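Side-chain contacts in PTS-dependent dihydroxyacetone kinase operon regulatory protein (Escherichia coli, PDB 4LRZ), which activates the dhaKLM operon from a sigma-70 promoter and represses its own expression, this chain being its N-terminal sensor region with GAF and PAS domains: residues E21-L26 with Q134-V139; C108-I113 with A117-A122; A207-M212 with L225-A230; I217-Q222 with R246-L251. All coordinates share one frame; numbering follows the deposited sequence.

Following the chain from its N terminus, contact 1 closes the longest loop, bringing helix 14-26 back against the connection between strands 128-131 and 143-151 of the GAF sheet. Contact 2, between the short helix 110-113 and helix 117-124, is nested inside that loop, and the two touch through Arg22 and Glu110. The chain then runs along helix 174-211 to the PAS domain, so contacts 3 and 4 follow in series, with the centres of contacts 2 and 3 about 54 Å apart. Contacts 3 and 4 cross: their segments alternate, tying the end of helix 174-211, the neighbouring strands 215-219 and 225-228 and the loop 246-251 together.

Contact 1 (E21-L26 with Q134-V139); sequences ERCNKL and QHFKQV
Cys23, on helix 14-26, lays its CB over one face of the Phe136 ring. CB stands 3.7 Å from the ring centroid, and the line between them is only 10° off the ring normal, which makes this a CH-pi contact close to the ring centre. The spread of distances agrees: all six ring carbons lie between 3.7 and 4.2 Å from Cys23 CB. The sulfur meets the same ring more obliquely, SG lying 4.7 Å from the centroid. With SG anti to the carbonyl carbon (chi1 -70°), the thiol is turned off the ring centre and packs on CG of Glu110.

At the rim of the ring Asn24 contributes OD1, which lies in the ring plane 3.7 Å from Phe136 CE1. The amide and ring planes are steeply inclined, 74° apart, so oxygen alone meets the edge and the two groups do not stack.

Phe136 projects to the helix from the loop joining strands 128-131 and 143-151, neighbours in the antiparallel GAF sheet. Its ring also takes part in a cation-pi contact with Arg29. The loop is tied to the N-terminal region on both flanks of Phe136: Gln134 O accepts from Trp20 NE1, while Lys137 NZ bonds the backbone oxygens of Lys28 and Thr31.

Between the two segments themselves, the contact rests on dispersion and the ring's charge distribution. Aliphatic C-H and sulfur meet the electron-rich face, whereas an amide oxygen meets the C-H rim, an arrangement in which each partner probably finds favourable electrostatics without a conventional hydrogen bond.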
loop_
_atom_site.group_PDB
_atom_site.type_symbol
_atom_site.label_atom_id
_atom_site.label_comp_id
_atom_site.label_asym_id
_atom_site.label_seq_id
_atom_site.Cartn_x
_atom_site.Cartn_y
_atom_site.Cartn_z
ATOM N N GLU F 21 -19.260 -6.236 -33.316
ATOM C CA GLU F 21 -20.323 -7.258 -33.478
ATOM C C GLU F 21 -21.399 -7.175 -32.394
ATOM O O GLU F 21 -22.544 -7.442 -32.684
ATOM C CB GLU F 21 -19.802 -8.718 -33.532
ATOM C CG GLU F 21 -18.830 -9.088 -34.687
ATOM C CD GLU F 21 -18.293 -10.566 -34.606
ATOM O OE1 GLU F 21 -18.328 -11.186 -33.492
ATOM O OE2 GLU F 21 -17.835 -11.106 -35.665
ATOM N N ARG F 22 -21.042 -6.833 -31.153
ATOM C CA ARG F 22 -22.059 -6.686 -30.087
ATOM C C ARG F 22 -22.909 -5.442 -30.331
ATOM O O ARG F 22 -24.137 -5.462 -30.190
ATOM C CB ARG F 22 -21.424 -6.634 -28.701
ATOM C CG ARG F 22 -20.614 -7.887 -28.323
ATOM C CD ARG F 22 -20.185 -7.843 -26.826
ATOM N NE ARG F 22 -19.227 -6.772 -26.512
ATOM C CZ ARG F 22 -17.899 -6.907 -26.596
ATOM N NH1 ARG F 22 -17.356 -8.065 -26.988
ATOM N NH2 ARG F 22 -17.107 -5.879 -26.290
ATOM N N CYS F 23 -22.238 -4.369 -30.730
ATOM C CA CYS F 23 -22.890 -3.081 -31.001
ATOM C C CYS F 23 -23.812 -3.102 -32.230
ATOM O O CYS F 23 -24.789 -2.357 -32.286
ATOM C CB CYS F 23 -21.836 -1.977 -31.165
ATOM S SG CYS F 23 -20.931 -1.461 -29.644
ATOM N N ASN F 24 -23.475 -3.958 -33.197
ATOM C CA ASN F 24 -24.225 -4.145 -34.440
ATOM C C ASN F 24 -25.678 -4.593 -34.240
ATOM O O ASN F 24 -26.540 -4.225 -35.016
ATOM C CB ASN F 24 -23.510 -5.172 -35.331
ATOM C CG ASN F 24 -22.569 -4.527 -36.306
ATOM O OD1 ASN F 24 -22.764 -3.374 -36.693
ATOM N ND2 ASN F 24 -21.535 -5.260 -36.716
ATOM N N LYS F 25 -25.907 -5.401 -33.201
ATOM C CA LYS F 25 -27.218 -5.931 -32.873
ATOM C C LYS F 25 -28.253 -4.824 -32.669
ATOM O O LYS F 25 -29.331 -4.877 -33.268
ATOM C CB LYS F 25 -27.144 -6.807 -31.621
ATOM C CG LYS F 25 -26.304 -8.096 -31.767
ATOM C CD LYS F 25 -26.162 -8.849 -30.396
ATOM C CE LYS F 25 -24.939 -9.810 -30.320
ATOM N NZ LYS F 25 -24.018 -9.598 -29.094
ATOM N N LEU F 26 -27.908 -3.804 -31.885
ATOM C CA LEU F 26 -28.886 -2.896 -31.264
ATOM C C LEU F 26 -28.694 -1.411 -31.489
ATOM O O LEU F 26 -29.295 -0.599 -30.790
ATOM C CB LEU F 26 -28.794 -3.030 -29.750
ATOM C CG LEU F 26 -29.187 -4.321 -29.071
ATOM C CD1 LEU F 26 -28.459 -4.325 -27.712
ATOM C CD2 LEU F 26 -30.719 -4.431 -28.959
ATOM N N GLN F 134 -12.052 3.657 -34.973
ATOM C CA GLN F 134 -12.217 2.442 -34.131
ATOM C C GLN F 134 -13.479 2.573 -33.276
ATOM O O GLN F 134 -14.031 1.563 -32.836
ATOM C CB GLN F 134 -11.032 2.208 -33.168
ATOM C CG GLN F 134 -9.676 2.029 -33.820
ATOM C CD GLN F 134 -8.543 1.967 -32.778
ATOM O OE1 GLN F 134 -8.485 2.791 -31.867
ATOM N NE2 GLN F 134 -7.660 0.988 -32.903
ATOM N N HIS F 135 -13.899 3.811 -32.993
ATOM C CA HIS F 135 -15.113 4.045 -32.223
ATOM C C HIS F 135 -16.347 3.654 -33.079
ATOM O O HIS F 135 -16.395 3.932 -34.276
ATOM C CB HIS F 135 -15.212 5.500 -31.757
ATOM C CG HIS F 135 -14.211 5.867 -30.690
ATOM N ND1 HIS F 135 -13.192 6.770 -30.899
ATOM C CD2 HIS F 135 -14.088 5.458 -29.403
ATOM C CE1 HIS F 135 -12.454 6.859 -29.808
ATOM N NE2 HIS F 135 -12.993 6.091 -28.881
ATOM N N PHE F 136 -17.342 3.018 -32.470
ATOM C CA PHE F 136 -18.543 2.640 -33.234
ATOM C C PHE F 136 -19.318 3.871 -33.720
ATOM O O PHE F 136 -19.655 3.989 -34.897
ATOM C CB PHE F 136 -19.424 1.725 -32.403
ATOM C CG PHE F 136 -20.591 1.135 -33.165
ATOM C CD1 PHE F 136 -20.412 0.001 -33.984
ATOM C CD2 PHE F 136 -21.873 1.696 -33.059
ATOM C CE1 PHE F 136 -21.484 -0.565 -34.676
ATOM C CE2 PHE F 136 -22.959 1.117 -33.752
ATOM C CZ PHE F 136 -22.753 -0.001 -34.562
ATOM N N LYS F 137 -19.572 4.788 -32.801
ATOM C CA LYS F 137 -20.321 6.016 -33.042
ATOM C C LYS F 137 -19.478 7.046 -33.732
ATOM O O LYS F 137 -18.405 7.384 -33.235
ATOM C CB LYS F 137 -20.772 6.612 -31.707
ATOM C CG LYS F 137 -21.709 5.732 -30.945
ATOM C CD LYS F 137 -22.967 5.499 -31.721
ATOM C CE LYS F 137 -24.139 5.255 -30.799
ATOM N NZ LYS F 137 -25.454 5.323 -31.526
ATOM N N GLN F 138 -19.993 7.576 -34.846
ATOM C CA GLN F 138 -19.303 8.607 -35.640
ATOM C C GLN F 138 -19.002 9.884 -34.867
ATOM O O GLN F 138 -18.051 10.600 -35.198
ATOM C CB GLN F 138 -20.107 8.977 -36.896
ATOM C CG GLN F 138 -19.895 8.015 -38.066
ATOM C CD GLN F 138 -21.027 8.064 -39.131
ATOM O OE1 GLN F 138 -21.768 9.057 -39.257
ATOM N NE2 GLN F 138 -21.146 6.979 -39.899
ATOM N N VAL F 139 -19.820 10.181 -33.863
ATOM C CA VAL F 139 -19.636 11.397 -33.076
ATOM C C VAL F 139 -18.272 11.380 -32.359
ATOM O O VAL F 139 -17.666 12.436 -32.139
ATOM C CB VAL F 139 -20.852 11.633 -32.122
ATOM C CG1 VAL F 139 -20.476 12.513 -30.944
ATOM C CG2 VAL F 139 -21.989 12.262 -32.913
#

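Contact 2 (C108-I113 with A117-A122)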
loop_
_atom_site.group_PDB
_atom_site.type_symbol
_atom_site.label_atom_id
_atom_site.label_comp_id
_atom_site.label_asym_id
_atom_site.label_seq_id
_atom_site.Cartn_x
_atom_site.Cartn_y
_atom_site.Cartn_z
ATOM N N CYS F 108 -21.477 5.397 -19.683
ATOM C CA CYS F 108 -20.712 5.290 -20.915
ATOM C C CYS F 108 -20.567 3.836 -21.323
ATOM O O CYS F 108 -19.641 3.486 -22.107
ATOM C CB CYS F 108 -19.289 5.853 -20.698
ATOM S SG CYS F 108 -19.251 7.547 -20.136
ATOM N N ALA F 109 -21.477 2.996 -20.819
ATOM C CA ALA F 109 -21.575 1.595 -21.254
ATOM C C ALA F 109 -21.488 1.451 -22.768
ATOM O O ALA F 109 -21.793 2.373 -23.526
ATOM C CB ALA F 109 -22.837 0.887 -20.671
ATOM N N GLU F 110 -20.958 0.305 -23.174
ATOM C CA GLU F 110 -20.797 -0.029 -24.554
ATOM C C GLU F 110 -22.157 -0.064 -25.225
ATOM O O GLU F 110 -22.261 0.272 -26.403
ATOM C CB GLU F 110 -20.203 -1.428 -24.645
ATOM C CG GLU F 110 -19.861 -1.847 -26.045
ATOM C CD GLU F 110 -19.152 -3.197 -26.069
ATOM O OE1 GLU F 110 -19.774 -4.194 -25.661
ATOM O OE2 GLU F 110 -17.958 -3.263 -26.469
ATOM N N GLY F 111 -23.174 -0.518 -24.486
ATOM C CA GLY F 111 -24.542 -0.607 -25.000
ATOM C C GLY F 111 -25.154 0.781 -25.185
ATOM O O GLY F 111 -26.248 0.905 -25.734
ATOM N N ILE F 112 -24.455 1.837 -24.741
ATOM C CA ILE F 112 -25.022 3.196 -24.910
ATOM C C ILE F 112 -24.196 4.030 -25.895
ATOM O O ILE F 112 -24.732 4.718 -26.769
ATOM C CB ILE F 112 -25.153 3.949 -23.567
ATOM C CG1 ILE F 112 -25.880 3.084 -22.537
ATOM C CG2 ILE F 112 -25.810 5.307 -23.772
ATOM C CD1 ILE F 112 -26.046 3.720 -21.174
ATOM N N ILE F 113 -22.881 3.976 -25.780
ATOM C CA ILE F 113 -22.083 4.867 -26.616
ATOM C C ILE F 113 -21.256 4.099 -27.642
ATOM O O ILE F 113 -20.485 4.700 -28.381
ATOM C CB ILE F 113 -21.190 5.891 -25.778
ATOM C CG1 ILE F 113 -20.065 5.162 -24.992
ATOM C CG2 ILE F 113 -22.078 6.830 -24.907
ATOM C CD1 ILE F 113 -19.039 6.077 -24.414
ATOM N N ALA F 117 -12.870 2.941 -25.284
ATOM C CA ALA F 117 -12.039 2.595 -24.146
ATOM C C ALA F 117 -12.789 2.751 -22.793
ATOM O O ALA F 117 -12.628 1.939 -21.867
ATOM C CB ALA F 117 -10.757 3.443 -24.184
ATOM N N LEU F 118 -13.609 3.797 -22.691
ATOM C CA LEU F 118 -14.363 4.085 -21.467
ATOM C C LEU F 118 -15.056 2.831 -20.936
ATOM O O LEU F 118 -15.146 2.642 -19.695
ATOM C CB LEU F 118 -15.425 5.159 -21.728
ATOM C CG LEU F 118 -14.961 6.554 -22.040
ATOM C CD1 LEU F 118 -16.103 7.525 -22.129
ATOM C CD2 LEU F 118 -13.971 7.013 -20.918
ATOM N N SER F 119 -15.559 1.977 -21.846
ATOM C CA SER F 119 -16.120 0.664 -21.405
ATOM C C SER F 119 -15.226 -0.516 -21.687
ATOM O O SER F 119 -15.203 -1.467 -20.930
ATOM C CB SER F 119 -17.520 0.389 -22.020
ATOM O OG SER F 119 -17.486 0.319 -23.447
ATOM N N LEU F 120 -14.509 -0.490 -22.795
ATOM C CA LEU F 120 -13.794 -1.684 -23.225
ATOM C C LEU F 120 -12.698 -2.059 -22.222
ATOM O O LEU F 120 -12.289 -3.228 -22.121
ATOM C CB LEU F 120 -13.165 -1.424 -24.568
ATOM C CG LEU F 120 -13.334 -2.418 -25.681
ATOM C CD1 LEU F 120 -12.165 -2.192 -26.660
ATOM C CD2 LEU F 120 -13.497 -3.907 -25.222
ATOM N N ALA F 121 -12.224 -1.075 -21.465
ATOM C CA ALA F 121 -11.193 -1.375 -20.479
ATOM C C ALA F 121 -11.700 -2.353 -19.431
ATOM O O ALA F 121 -11.021 -3.341 -19.146
ATOM C CB ALA F 121 -10.633 -0.099 -19.832
ATOM N N ALA F 122 -12.875 -2.079 -18.871
ATOM C CA ALA F 122 -13.486 -2.968 -17.887
ATOM C C ALA F 122 -14.011 -4.245 -18.520
ATOM O O ALA F 122 -14.008 -5.296 -17.888
ATOM C CB ALA F 122 -14.648 -2.277 -17.174
HETATM O O HOH W 1 -18.280 2.477 -24.183
HETATM O O HOH W 2 -16.677 -0.885 -25.703
#
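Ser119 and Leu118, consecutive on helix 117-124, turn toward different parts of the segment 108-113, one with a hydroxyl and the other with a methyl. Leu118 CD1 makes the apolar half: it sits 3.7 Å from Cys108 SG and 4.0 Å from Ile113 CD1, the leucine and isoleucine side chains crossing at about a right angle. Cys108 thus comes alongside one methyl while Ile113 reaches it end-on, with its terminal methyl, from the end of the short helix 110-113.

The polar half centres on Ser119 OG. Held between the backbone N and the carbonyl carbon (chi1 62°), it comes within 3.4 Å of Glu110 CB, and its bonds to the facing segment go through water. Water 2 lies 2.7 Å from Ser119 OG and donates to Glu110 OE2. Water 1 donates to Cys108 O at 2.7 Å; its separation from Ser119 OG is too short to be trusted in detail.

Glu110 runs extended past CG, carrying its carboxylate out to Ser19 OG and to a salt bridge with Arg22 NH2, both on helix 14-26. Ala109, the N-cap of helix 110-113, receives Ile112 N and Ile113 N on its O, each at 3.0 Å.

Within the GAF domain these helices therefore meet through an oily patch beside a hydrated seam. Because a guanidinium, a hydroxyl and a water all serve one buried carboxylate, Glu110 is likely to remain ionised.

Contact 3 (A207-M212 with L225-A230); sequences ALLESM and LQFINA
The Phe227 ring receives both methyls of Leu209, which approach on a slant near one corner: Leu209 CD2 is 3.8 Å and CD1 3.9 Å from Phe227 CD1, the side chains crossing at about a right angle. This is where helix 174-211 enters the PAS fold and meets strand 225-228, an edge strand of the sheet within this chain, paired with 215-219. A classic beta bulge, in which Gln226 and Phe227 both face Ser218, interrupts that strand pairing. An alanine in place of Leu209 would remove both methyls and is likely to open a gap beside the ring, leaving Phe227 freer to turn.

Asn229, the N-cap of helix 230-235, is the second flat group. Its CB lies 3.4 Å from Leu209 O, and the CB atoms of Leu209 and Asn229 are 4.3 Å apart, so helix and strand end run close here. The Met212 methyl reaches the Asn229 amide.

The second subunit adds to the packing, its Leu208 meeting Leu209 and its Gln204 meeting Phe227, which places the contact at the dimer interface. In the last helical turn, Ala207 O is gripped from opposite faces of its plane, by Ser211 OG at 2.7 Å and by Ser211 N at 3.1 Å.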
loop_
_atom_site.group_PDB
_atom_site.type_symbol
_atom_site.label_atom_id
_atom_site.label_comp_id
_atom_site.label_asym_id
_atom_site.label_seq_id
_atom_site.Cartn_x
_atom_site.Cartn_y
_atom_site.Cartn_z
ATOM N N ALA F 207 -7.970 -6.611 23.702
ATOM C CA ALA F 207 -9.002 -7.351 24.397
ATOM C C ALA F 207 -8.405 -8.527 25.176
ATOM O O ALA F 207 -8.772 -8.756 26.321
ATOM C CB ALA F 207 -10.080 -7.806 23.415
ATOM N N LEU F 208 -7.469 -9.268 24.591
ATOM C CA LEU F 208 -6.818 -10.339 25.341
ATOM C C LEU F 208 -6.182 -9.773 26.594
ATOM O O LEU F 208 -6.449 -10.265 27.677
ATOM C CB LEU F 208 -5.762 -11.081 24.499
ATOM C CG LEU F 208 -5.226 -12.469 24.877
ATOM C CD1 LEU F 208 -6.337 -13.412 25.363
ATOM C CD2 LEU F 208 -4.504 -13.097 23.648
ATOM N N LEU F 209 -5.346 -8.755 26.435
ATOM C CA LEU F 209 -4.652 -8.105 27.550
ATOM C C LEU F 209 -5.576 -7.556 28.668
ATOM O O LEU F 209 -5.270 -7.710 29.841
ATOM C CB LEU F 209 -3.741 -6.981 27.044
ATOM C CG LEU F 209 -2.590 -7.449 26.138
ATOM C CD1 LEU F 209 -2.093 -6.265 25.352
ATOM C CD2 LEU F 209 -1.464 -8.056 26.976
ATOM N N GLU F 210 -6.685 -6.926 28.305
ATOM C CA GLU F 210 -7.597 -6.392 29.302
ATOM C C GLU F 210 -8.358 -7.465 30.077
ATOM O O GLU F 210 -8.699 -7.241 31.237
ATOM C CB GLU F 210 -8.615 -5.459 28.673
ATOM C CG GLU F 210 -7.972 -4.301 27.914
ATOM C CD GLU F 210 -8.978 -3.549 27.006
ATOM O OE1 GLU F 210 -10.194 -3.887 27.006
ATOM O OE2 GLU F 210 -8.537 -2.620 26.291
ATOM N N SER F 211 -8.641 -8.603 29.442
ATOM C CA SER F 211 -9.528 -9.587 30.057
ATOM C C SER F 211 -8.842 -10.798 30.666
ATOM O O SER F 211 -9.483 -11.587 31.361
ATOM C CB SER F 211 -10.655 -10.004 29.101
ATOM O OG SER F 211 -10.124 -10.516 27.895
ATOM N N MET F 212 -7.541 -10.944 30.458
ATOM C CA MET F 212 -6.856 -12.137 30.972
ATOM C C MET F 212 -6.474 -12.005 32.439
ATOM O O MET F 212 -6.556 -10.928 32.992
ATOM C CB MET F 212 -5.623 -12.486 30.136
ATOM C CG MET F 212 -4.391 -11.688 30.442
ATOM S SD MET F 212 -3.248 -11.795 29.044
ATOM C CE MET F 212 -2.470 -10.242 29.115
ATOM N N LEU F 225 9.113 -0.426 25.990
ATOM C CA LEU F 225 7.956 -1.157 26.480
ATOM C C LEU F 225 6.842 -0.989 25.449
ATOM O O LEU F 225 6.580 0.140 24.991
ATOM C CB LEU F 225 7.546 -0.572 27.836
ATOM C CG LEU F 225 6.270 -1.141 28.426
ATOM C CD1 LEU F 225 6.700 -2.221 29.386
ATOM C CD2 LEU F 225 5.545 -0.132 29.175
ATOM N N GLN F 226 6.243 -2.107 25.028
ATOM C CA GLN F 226 5.233 -2.057 23.979
ATOM C C GLN F 226 3.841 -2.165 24.547
ATOM O O GLN F 226 2.925 -1.546 24.004
ATOM C CB GLN F 226 5.442 -3.128 22.873
ATOM C CG GLN F 226 6.756 -2.961 22.124
ATOM C CD GLN F 226 6.887 -1.576 21.526
ATOM O OE1 GLN F 226 7.691 -0.756 22.011
ATOM N NE2 GLN F 226 6.072 -1.275 20.493
ATOM N N PHE F 227 3.671 -2.979 25.581
ATOM C CA PHE F 227 2.391 -3.099 26.256
ATOM C C PHE F 227 2.538 -3.557 27.690
ATOM O O PHE F 227 3.522 -4.241 28.044
ATOM C CB PHE F 227 1.349 -3.965 25.512
ATOM C CG PHE F 227 1.851 -5.319 25.007
ATOM C CD1 PHE F 227 1.775 -6.462 25.808
ATOM C CD2 PHE F 227 2.275 -5.458 23.668
ATOM C CE1 PHE F 227 2.186 -7.733 25.314
ATOM C CE2 PHE F 227 2.704 -6.683 23.155
ATOM C CZ PHE F 227 2.657 -7.836 23.976
ATOM N N ILE F 228 1.562 -3.156 28.498
ATOM C CA ILE F 228 1.450 -3.553 29.897
ATOM C C ILE F 228 -0.032 -3.522 30.262
ATOM O O ILE F 228 -0.733 -2.561 29.931
ATOM C CB ILE F 228 2.282 -2.602 30.813
ATOM C CG1 ILE F 228 2.256 -3.071 32.258
ATOM C CG2 ILE F 228 1.783 -1.136 30.728
ATOM C CD1 ILE F 228 3.210 -2.279 33.164
ATOM N N ASN F 229 -0.533 -4.559 30.918
ATOM C CA ASN F 229 -1.954 -4.551 31.278
ATOM C C ASN F 229 -2.158 -4.002 32.686
ATOM O O ASN F 229 -1.180 -3.817 33.399
ATOM C CB ASN F 229 -2.684 -5.888 31.018
ATOM C CG ASN F 229 -2.179 -7.063 31.874
ATOM O OD1 ASN F 229 -2.680 -8.173 31.715
ATOM N ND2 ASN F 229 -1.166 -6.856 32.694
ATOM N N ALA F 230 -3.403 -3.704 33.060
ATOM C CA ALA F 230 -3.707 -3.157 34.389
ATOM C C ALA F 230 -3.078 -3.964 35.521
ATOM O O ALA F 230 -2.509 -3.392 36.442
ATOM C CB ALA F 230 -5.242 -3.019 34.594
#

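Contact 4 (I217-Q222 with R246-L251)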
loop_
_atom_site.group_PDB
_atom_site.type_symbol
_atom_site.label_atom_id
_atom_site.label_comp_id
_atom_site.label_asym_id
_atom_site.label_seq_id
_atom_site.Cartn_x
_atom_site.Cartn_y
_atom_site.Cartn_z
ATOM N N ILE F 217 3.885 -7.573 30.717
ATOM C CA ILE F 217 4.737 -6.482 30.321
ATOM C C ILE F 217 5.472 -7.000 29.109
ATOM O O ILE F 217 5.915 -8.150 29.094
ATOM C CB ILE F 217 5.739 -6.171 31.445
ATOM C CG1 ILE F 217 5.032 -5.461 32.579
ATOM C CG2 ILE F 217 6.809 -5.223 30.991
ATOM C CD1 ILE F 217 5.370 -6.040 33.929
ATOM N N SER F 218 5.600 -6.180 28.082
ATOM C CA SER F 218 6.301 -6.613 26.899
ATOM C C SER F 218 7.146 -5.523 26.317
ATOM O O SER F 218 6.701 -4.363 26.187
ATOM C CB SER F 218 5.324 -7.103 25.860
ATOM O OG SER F 218 6.008 -7.532 24.690
ATOM N N TRP F 219 8.361 -5.892 25.930
ATOM C CA TRP F 219 9.246 -4.910 25.337
ATOM C C TRP F 219 9.929 -5.324 24.024
ATOM O O TRP F 219 9.959 -6.505 23.640
ATOM C CB TRP F 219 10.234 -4.358 26.375
ATOM C CG TRP F 219 11.203 -5.351 26.896
ATOM C CD1 TRP F 219 12.448 -5.607 26.404
ATOM C CD2 TRP F 219 11.022 -6.244 28.007
ATOM N NE1 TRP F 219 13.057 -6.590 27.137
ATOM C CE2 TRP F 219 12.206 -7.005 28.125
ATOM C CE3 TRP F 219 9.977 -6.470 28.917
ATOM C CZ2 TRP F 219 12.390 -7.964 29.125
ATOM C CZ3 TRP F 219 10.149 -7.428 29.904
ATOM C CH2 TRP F 219 11.352 -8.169 29.998
ATOM N N ASP F 220 10.473 -4.295 23.382
ATOM C CA ASP F 220 11.135 -4.252 22.074
ATOM C C ASP F 220 12.516 -4.862 22.069
ATOM O O ASP F 220 13.075 -5.029 23.137
ATOM C CB ASP F 220 11.391 -2.762 21.766
ATOM C CG ASP F 220 10.669 -2.340 20.591
ATOM O OD1 ASP F 220 10.669 -1.160 20.221
ATOM O OD2 ASP F 220 10.098 -3.256 19.996
ATOM N N GLU F 221 13.082 -5.114 20.878
ATOM C CA GLU F 221 14.531 -5.470 20.751
ATOM C C GLU F 221 15.375 -4.235 21.001
ATOM O O GLU F 221 16.590 -4.322 21.131
ATOM C CB GLU F 221 14.910 -6.031 19.366
ATOM C CG GLU F 221 14.940 -4.990 18.229
ATOM C CD GLU F 221 13.536 -4.663 17.662
ATOM O OE1 GLU F 221 12.524 -5.233 18.142
ATOM O OE2 GLU F 221 13.434 -3.837 16.738
ATOM N N GLN F 222 14.708 -3.091 21.030
ATOM C CA GLN F 222 15.333 -1.824 21.326
ATOM C C GLN F 222 15.202 -1.464 22.795
ATOM O O GLN F 222 15.624 -0.393 23.177
ATOM C CB GLN F 222 14.689 -0.721 20.489
ATOM C CG GLN F 222 14.932 -0.860 18.975
ATOM C CD GLN F 222 16.374 -0.510 18.562
ATOM O OE1 GLN F 222 16.658 0.627 18.188
ATOM N NE2 GLN F 222 17.280 -1.483 18.647
ATOM N N ARG F 246 8.509 3.799 26.619
ATOM C CA ARG F 246 9.766 4.189 27.287
ATOM C C ARG F 246 10.657 2.974 27.539
ATOM O O ARG F 246 10.180 1.819 27.605
ATOM C CB ARG F 246 9.519 4.865 28.623
ATOM C CG ARG F 246 8.457 5.939 28.608
ATOM C CD ARG F 246 8.892 7.193 29.374
ATOM N NE ARG F 246 9.470 6.931 30.697
ATOM C CZ ARG F 246 10.680 7.344 31.101
ATOM N NH1 ARG F 246 11.468 8.037 30.285
ATOM N NH2 ARG F 246 11.110 7.060 32.328
ATOM N N ALA F 247 11.944 3.251 27.673
ATOM C CA ALA F 247 12.928 2.232 28.003
ATOM C C ALA F 247 12.516 1.492 29.265
ATOM O O ALA F 247 12.205 2.094 30.307
ATOM C CB ALA F 247 14.313 2.850 28.162
ATOM N N ILE F 248 12.491 0.181 29.161
ATOM C CA ILE F 248 12.196 -0.633 30.320
ATOM C C ILE F 248 13.287 -0.524 31.413
ATOM O O ILE F 248 12.984 -0.648 32.601
ATOM C CB ILE F 248 11.873 -2.102 29.930
ATOM C CG1 ILE F 248 11.198 -2.788 31.118
ATOM C CG2 ILE F 248 13.148 -2.830 29.462
ATOM C CD1 ILE F 248 9.940 -3.510 30.819
ATOM N N THR F 249 14.537 -0.260 31.014
ATOM C CA THR F 249 15.625 -0.129 31.991
ATOM C C THR F 249 15.319 1.036 32.914
ATOM O O THR F 249 15.490 0.922 34.130
ATOM C CB THR F 249 17.045 0.072 31.364
ATOM O OG1 THR F 249 17.019 1.146 30.412
ATOM C CG2 THR F 249 17.592 -1.242 30.726
ATOM N N GLU F 250 14.844 2.149 32.352
ATOM C CA GLU F 250 14.453 3.282 33.192
ATOM C C GLU F 250 13.029 3.188 33.754
ATOM O O GLU F 250 12.522 4.148 34.318
ATOM C CB GLU F 250 14.746 4.639 32.525
ATOM C CG GLU F 250 14.052 4.921 31.203
ATOM C CD GLU F 250 14.912 5.803 30.288
ATOM O OE1 GLU F 250 14.364 6.767 29.703
ATOM O OE2 GLU F 250 16.137 5.532 30.161
ATOM N N LEU F 251 12.394 2.028 33.634
ATOM C CA LEU F 251 11.094 1.852 34.271
ATOM C C LEU F 251 11.192 1.083 35.574
ATOM O O LEU F 251 10.678 1.526 36.595
ATOM C CB LEU F 251 10.075 1.225 33.329
ATOM C CG LEU F 251 9.494 2.242 32.334
ATOM C CD1 LEU F 251 8.700 1.541 31.248
ATOM C CD2 LEU F 251 8.661 3.336 33.030
#
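Ile248, whose side chain meets both Ile217 and Trp219, is held in its turn by its own carbonyl: Ile248 O accepts from Leu251 N at 2.9 Å. A salt bridge, Arg246 NH1 to Glu250 OE1 at 3.2 Å, spans the same loop.

From this turn Ile248 sends two branches against the strand. CG1 anti to the backbone N (chi1 -164°) carries CD1 in between its two partners, 3.5 Å from Trp219 CE3 and 3.6 Å from Ile217 CG2. The other branch, CG2, stands over the five-membered ring of Trp219, 4.1 Å from its centroid and 10° off the normal, so a CH-pi contact covers that part of the indole face while CD1 lies by the benzo ring.

In the PAS fold this joins strand 215-219 of the antiparallel sheet to the loop between helices 230-235 and 256-264. The indole is supported from within the sheet too, by the Phe299 ring, inclined about 35° to it, and by Leu301, both on strand 296-304. Replacing Trp219 with an alanine would take the whole surface away from under Ile248 CG2, and would probably leave a gap between loop and sheet beside Phe299.

Strand alternation sets Ser218 apart from its neighbours: its CB points away from the loop, and OG bonds to Phe299 O.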